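Local coordinates for lipoprotein (Clostridium difficile, PDB 4OTE) that probably binds methionine as the membrane-anchored receptor of a methionine uptake system of the NlpA lipoprotein family, at residues Q60-P63 and Y64-A68; S222-A225 and R226-I229. All coordinates share one frame; numbering follows the deposited sequence.

Overall arrangement
Both contacts sit at the start of a helix, on residues that follow one another in the chain: contact 1 opens helix 62-72 and contact 2 opens helix 223-233. Their centres lie 24 Å apart and their nearest atoms about 12 Å, so they do not touch. Both are partly buried, each with three buried residues of eight, but contact 1 is turned to the selenomethionine pocket and contact 2 lies farther out (11 Å against 19 Å from the chain centre). Each helix is capped by a side chain, an imidazole in 60-68 and a serine hydroxyl in 222-229. Both have an acid-base pair, long in contact 1, short and water-braced in contact 2; contact 1 adds aromatic and ligand contacts.

Contact 1 (Q60-P63 and Y64-A68); sequences QHEP and YLKEA. With MSE (selenomethionine), chain C; ACT (acetate ion), chain S.
H61 caps the helix with its imidazole while the same ring lies against the ligand: ND1 takes a weak hydrogen bond from Y64 N at 3.3 Å, and NE2 donates at 2.9 Å to OXT of an acetate ion, probably from the crystallisation liquor. One ring face meets the selenium of the bound selenomethionine, 3.6 Å above the plane and offset toward the rim. A chi1 of 45° places CG between the backbone N and the carbonyl carbon, which folds the ring back toward the first turn. Y64 closes on the ligand with a ring face, the methyl carbon CE of selenomethionine standing 3.8 Å above its centre in a CH-pi-like approach. H61 is thus the N-cap of helix 62-72, and with Q60 and Y64 it makes this helix start part of the amino acid pocket of a periplasmic-binding-protein fold. Q60 OE1 meets the Y64 ring in plane at its edge, 3.4 Å from CD2, and also abuts L65 CA at 3.3 Å. The Q60 amide is held by N46 through NE2, and the Y64 hydroxyl by the backbone of Y42. Farther out, extended E62 and K66 side chains cross obliquely, with a long salt bridge of 3.7 Å from OE2 to NZ; in the backbone of the same pair, K66 N donates to E62 O at 2.8 Å.

Contact 2 (S222-A225 and R226-I229); sequences SDKA and RSLI
R226 reaches back over one turn to D223, its NH1 donating to OD1 at 3.0 Å in a hydrogen-bonded salt bridge. The two side chains run side by side and point the same way, yet their planes are 50° apart: NH1 meets OD1 from above the carboxylate plane, so this is a single-atom grip and not a flat two-pronged pairing. CG of R226 lies anti to the backbone N (chi1 -168°) and the chain bends at chi3, which turns the guanidinium toward the aspartate. Two waters brace the pair, one joining NH1 to D223 O, the other NH2 to OD1, weakly on the aspartate side. NH2 has a further salt bridge with the C-terminal carboxylate of F241, so the arginine links the helix start to the chain end. At S227 the backbone N donates to D223 O at 3.0 Å. Its OG lies 3.0 Å from K224 O and 3.3 Å from D223 O, and its proton is not settled between acceptors; a water also lies between OG and K224 NZ. L228 packs against the aliphatic part of K224, CG 4.0 Å from CE, the two chains slanting across each other, and touches L19, E22 and L23. I229 N bonds to A225 O at 3.1 Å, while its side chain faces L19, V237 and P239. The pattern is that of an N-capped helix start: S222 OG accepts from A225 N at 3.1 Å and is also hydrogen-bonded to V219 O. D223, an exposed residue of the first turn, lies with its side chain about 2 Å from a bound zinc ion, so the turn carries a metal ligand.

Contact 1 (Q60-P63 and Y64-A68)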
loop_
_atom_site.group_PDB
_atom_site.type_symbol
_atom_site.label_atom_id
_atom_site.label_comp_id
_atom_site.label_asym_id
_atom_site.label_seq_id
_atom_site.Cartn_x
_atom_site.Cartn_y
_atom_site.Cartn_z
ATOM N N GLN A 60 1.632 5.180 3.349
ATOM C CA GLN A 60 1.117 5.586 2.041
ATOM C C GLN A 60 2.211 5.892 1.020
ATOM O O GLN A 60 3.382 6.046 1.371
ATOM C CB GLN A 60 0.245 6.831 2.204
ATOM C CG GLN A 60 1.035 8.114 2.416
ATOM C CD GLN A 60 0.210 9.196 3.074
ATOM O OE1 GLN A 60 -0.821 9.602 2.542
ATOM N NE2 GLN A 60 0.659 9.673 4.236
ATOM N N HIS A 61 1.799 5.987 -0.244
ATOM C CA HIS A 61 2.646 6.515 -1.309
ATOM C C HIS A 61 2.222 7.954 -1.639
ATOM O O HIS A 61 1.187 8.438 -1.161
ATOM C CB HIS A 61 2.643 5.607 -2.556
ATOM C CG HIS A 61 1.289 5.128 -2.983
ATOM N ND1 HIS A 61 0.280 5.982 -3.368
ATOM C CD2 HIS A 61 0.795 3.874 -3.131
ATOM C CE1 HIS A 61 -0.786 5.280 -3.711
ATOM N NE2 HIS A 61 -0.501 3.997 -3.575
ATOM N N GLU A 62 3.031 8.642 -2.436
ATOM C CA GLU A 62 2.825 10.069 -2.681
ATOM C C GLU A 62 1.516 10.390 -3.403
ATOM O O GLU A 62 0.880 11.392 -3.079
ATOM C CB GLU A 62 4.013 10.679 -3.434
ATOM C CG GLU A 62 3.905 12.188 -3.614
ATOM C CD GLU A 62 5.168 12.816 -4.170
ATOM O OE1 GLU A 62 6.027 12.084 -4.710
ATOM O OE2 GLU A 62 5.298 14.053 -4.067
ATOM N N PRO A 63 1.115 9.555 -4.386
ATOM C CA PRO A 63 -0.165 9.800 -5.062
ATOM C C PRO A 63 -1.368 9.796 -4.115
ATOM O O PRO A 63 -2.252 10.634 -4.245
ATOM C CB PRO A 63 -0.258 8.646 -6.062
ATOM C CG PRO A 63 1.161 8.332 -6.378
ATOM C CD PRO A 63 1.913 8.535 -5.092
ATOM N N TYR A 64 -1.385 8.869 -3.162
ATOM C CA TYR A 64 -2.446 8.814 -2.162
ATOM C C TYR A 64 -2.423 10.067 -1.300
ATOM O O TYR A 64 -3.466 10.664 -1.040
ATOM C CB TYR A 64 -2.300 7.577 -1.273
ATOM C CG TYR A 64 -3.438 7.414 -0.300
ATOM C CD1 TYR A 64 -4.602 6.742 -0.666
ATOM C CD2 TYR A 64 -3.363 7.949 0.983
ATOM C CE1 TYR A 64 -5.656 6.602 0.227
ATOM C CE2 TYR A 64 -4.408 7.811 1.882
ATOM C CZ TYR A 64 -5.546 7.133 1.502
ATOM O OH TYR A 64 -6.578 7.002 2.397
ATOM N N LEU A 65 -1.227 10.459 -0.865
ATOM C CA LEU A 65 -1.053 11.662 -0.058
ATOM C C LEU A 65 -1.553 12.902 -0.808
ATOM O O LEU A 65 -2.301 13.701 -0.252
ATOM C CB LEU A 65 0.416 11.825 0.351
ATOM C CG LEU A 65 0.767 13.042 1.220
ATOM C CD1 LEU A 65 1.926 12.718 2.156
ATOM C CD2 LEU A 65 1.092 14.271 0.373
ATOM N N LYS A 66 -1.150 13.053 -2.065
ATOM C CA LYS A 66 -1.590 14.196 -2.875
ATOM C C LYS A 66 -3.111 14.263 -2.973
ATOM O O LYS A 66 -3.699 15.342 -2.887
ATOM C CB LYS A 66 -0.967 14.160 -4.276
ATOM C CG LYS A 66 0.478 14.631 -4.308
ATOM C CD LYS A 66 1.063 14.595 -5.711
ATOM C CE LYS A 66 2.503 15.088 -5.716
ATOM N NZ LYS A 66 3.177 14.906 -7.034
ATOM N N GLU A 67 -3.741 13.107 -3.135
ATOM C CA GLU A 67 -5.193 13.035 -3.168
ATOM C C GLU A 67 -5.797 13.385 -1.802
ATOM O O GLU A 67 -6.833 14.048 -1.732
ATOM C CB GLU A 67 -5.653 11.650 -3.634
ATOM C CG GLU A 67 -7.082 11.602 -4.152
ATOM C CD GLU A 67 -7.359 12.618 -5.256
ATOM O OE1 GLU A 67 -6.720 12.535 -6.326
ATOM O OE2 GLU A 67 -8.222 13.500 -5.058
ATOM N N ALA A 68 -5.139 12.960 -0.725
ATOM C CA ALA A 68 -5.588 13.276 0.631
ATOM C C ALA A 68 -5.475 14.771 0.912
ATOM O O ALA A 68 -6.355 15.352 1.545
ATOM C CB ALA A 68 -4.786 12.490 1.658
HETATM N N MSE C 301 0.843 -0.433 1.072
HETATM C CA MSE C 301 -0.200 0.173 0.179
HETATM C C MSE C 301 0.220 -0.011 -1.238
HETATM O O MSE C 301 1.316 0.404 -1.627
HETATM O OXT MSE C 301 -0.542 -0.578 -2.023
HETATM C CB MSE C 301 -0.420 1.663 0.436
HETATM C CG MSE C 301 -1.597 2.213 -0.374
HETATM SE SE MSE C 301 -1.736 4.170 -0.170
HETATM C CE MSE C 301 -2.392 4.178 1.676
HETATM C C ACT S . -1.039 0.379 -4.494
HETATM O O ACT S . -1.273 -0.813 -4.193
HETATM O OXT ACT S . -1.592 1.346 -3.929
HETATM C CH3 ACT S . -0.048 0.651 -5.575
#

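Contact 2 (S222-A225 and R226-I229)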
loop_
_atom_site.group_PDB
_atom_site.type_symbol
_atom_site.label_atom_id
_atom_site.label_comp_id
_atom_site.label_asym_id
_atom_site.label_seq_id
_atom_site.Cartn_x
_atom_site.Cartn_y
_atom_site.Cartn_z
ATOM N N SER A 222 18.604 2.954 5.646
ATOM C CA SER A 222 19.857 2.311 6.055
ATOM C C SER A 222 19.991 0.909 5.479
ATOM O O SER A 222 19.010 0.316 5.039
ATOM C CB SER A 222 19.929 2.219 7.585
ATOM O OG SER A 222 18.928 1.345 8.096
ATOM N N ASP A 223 21.206 0.370 5.517
ATOM C CA ASP A 223 21.436 -1.026 5.146
ATOM C C ASP A 223 20.621 -1.982 6.024
ATOM O O ASP A 223 20.152 -3.014 5.550
ATOM C CB ASP A 223 22.921 -1.380 5.249
ATOM C CG ASP A 223 23.771 -0.687 4.199
ATOM O OD1 ASP A 223 23.236 -0.116 3.227
ATOM O OD2 ASP A 223 25.011 -0.730 4.334
ATOM N N LYS A 224 20.466 -1.636 7.301
ATOM C CA LYS A 224 19.651 -2.431 8.220
ATOM C C LYS A 224 18.186 -2.479 7.764
ATOM O O LYS A 224 17.554 -3.538 7.782
ATOM C CB LYS A 224 19.758 -1.874 9.646
ATOM C CG LYS A 224 18.936 -2.611 10.698
ATOM C CD LYS A 224 19.318 -4.080 10.788
ATOM C CE LYS A 224 18.595 -4.779 11.926
ATOM N NZ LYS A 224 18.870 -6.242 11.910
ATOM N N ALA A 225 17.659 -1.331 7.348
ATOM C CA ALA A 225 16.284 -1.243 6.853
ATOM C C ALA A 225 16.080 -2.090 5.599
ATOM O O ALA A 225 15.043 -2.750 5.452
ATOM C CB ALA A 225 15.915 0.207 6.573
ATOM N N ARG A 226 17.068 -2.072 4.701
ATOM C CA ARG A 226 16.987 -2.838 3.457
ATOM C C ARG A 226 16.958 -4.337 3.746
ATOM O O ARG A 226 16.112 -5.052 3.217
ATOM C CB ARG A 226 18.153 -2.512 2.511
ATOM C CG ARG A 226 17.954 -3.073 1.107
ATOM C CD ARG A 226 19.163 -2.886 0.210
ATOM N NE ARG A 226 19.495 -1.475 0.013
ATOM C CZ ARG A 226 20.555 -0.844 0.530
ATOM N NH1 ARG A 226 21.436 -1.478 1.306
ATOM N NH2 ARG A 226 20.741 0.446 0.266
ATOM N N SER A 227 17.878 -4.801 4.588
ATOM C CA SER A 227 17.953 -6.225 4.917
ATOM C C SER A 227 16.720 -6.694 5.695
ATOM O O SER A 227 16.246 -7.806 5.477
ATOM C CB SER A 227 19.244 -6.552 5.681
ATOM O OG SER A 227 19.305 -5.861 6.910
ATOM N N LEU A 228 16.188 -5.848 6.576
ATOM C CA LEU A 228 14.949 -6.179 7.300
ATOM C C LEU A 228 13.778 -6.400 6.350
ATOM O O LEU A 228 13.019 -7.359 6.504
ATOM C CB LEU A 228 14.573 -5.079 8.299
ATOM C CG LEU A 228 15.380 -5.003 9.595
ATOM C CD1 LEU A 228 15.093 -3.686 10.298
ATOM C CD2 LEU A 228 15.090 -6.188 10.505
ATOM N N ILE A 229 13.622 -5.502 5.379
ATOM C CA ILE A 229 12.552 -5.628 4.386
ATOM C C ILE A 229 12.711 -6.917 3.589
ATOM O O ILE A 229 11.755 -7.670 3.417
ATOM C CB ILE A 229 12.526 -4.431 3.412
ATOM C CG1 ILE A 229 12.037 -3.174 4.137
ATOM C CG2 ILE A 229 11.638 -4.726 2.205
ATOM C CD1 ILE A 229 12.449 -1.886 3.456
HETATM O O HOH W 1 21.487 -3.682 3.125
HETATM O O HOH W 2 23.670 0.952 0.123
HETATM O O HOH W 3 18.257 -7.723 9.405
#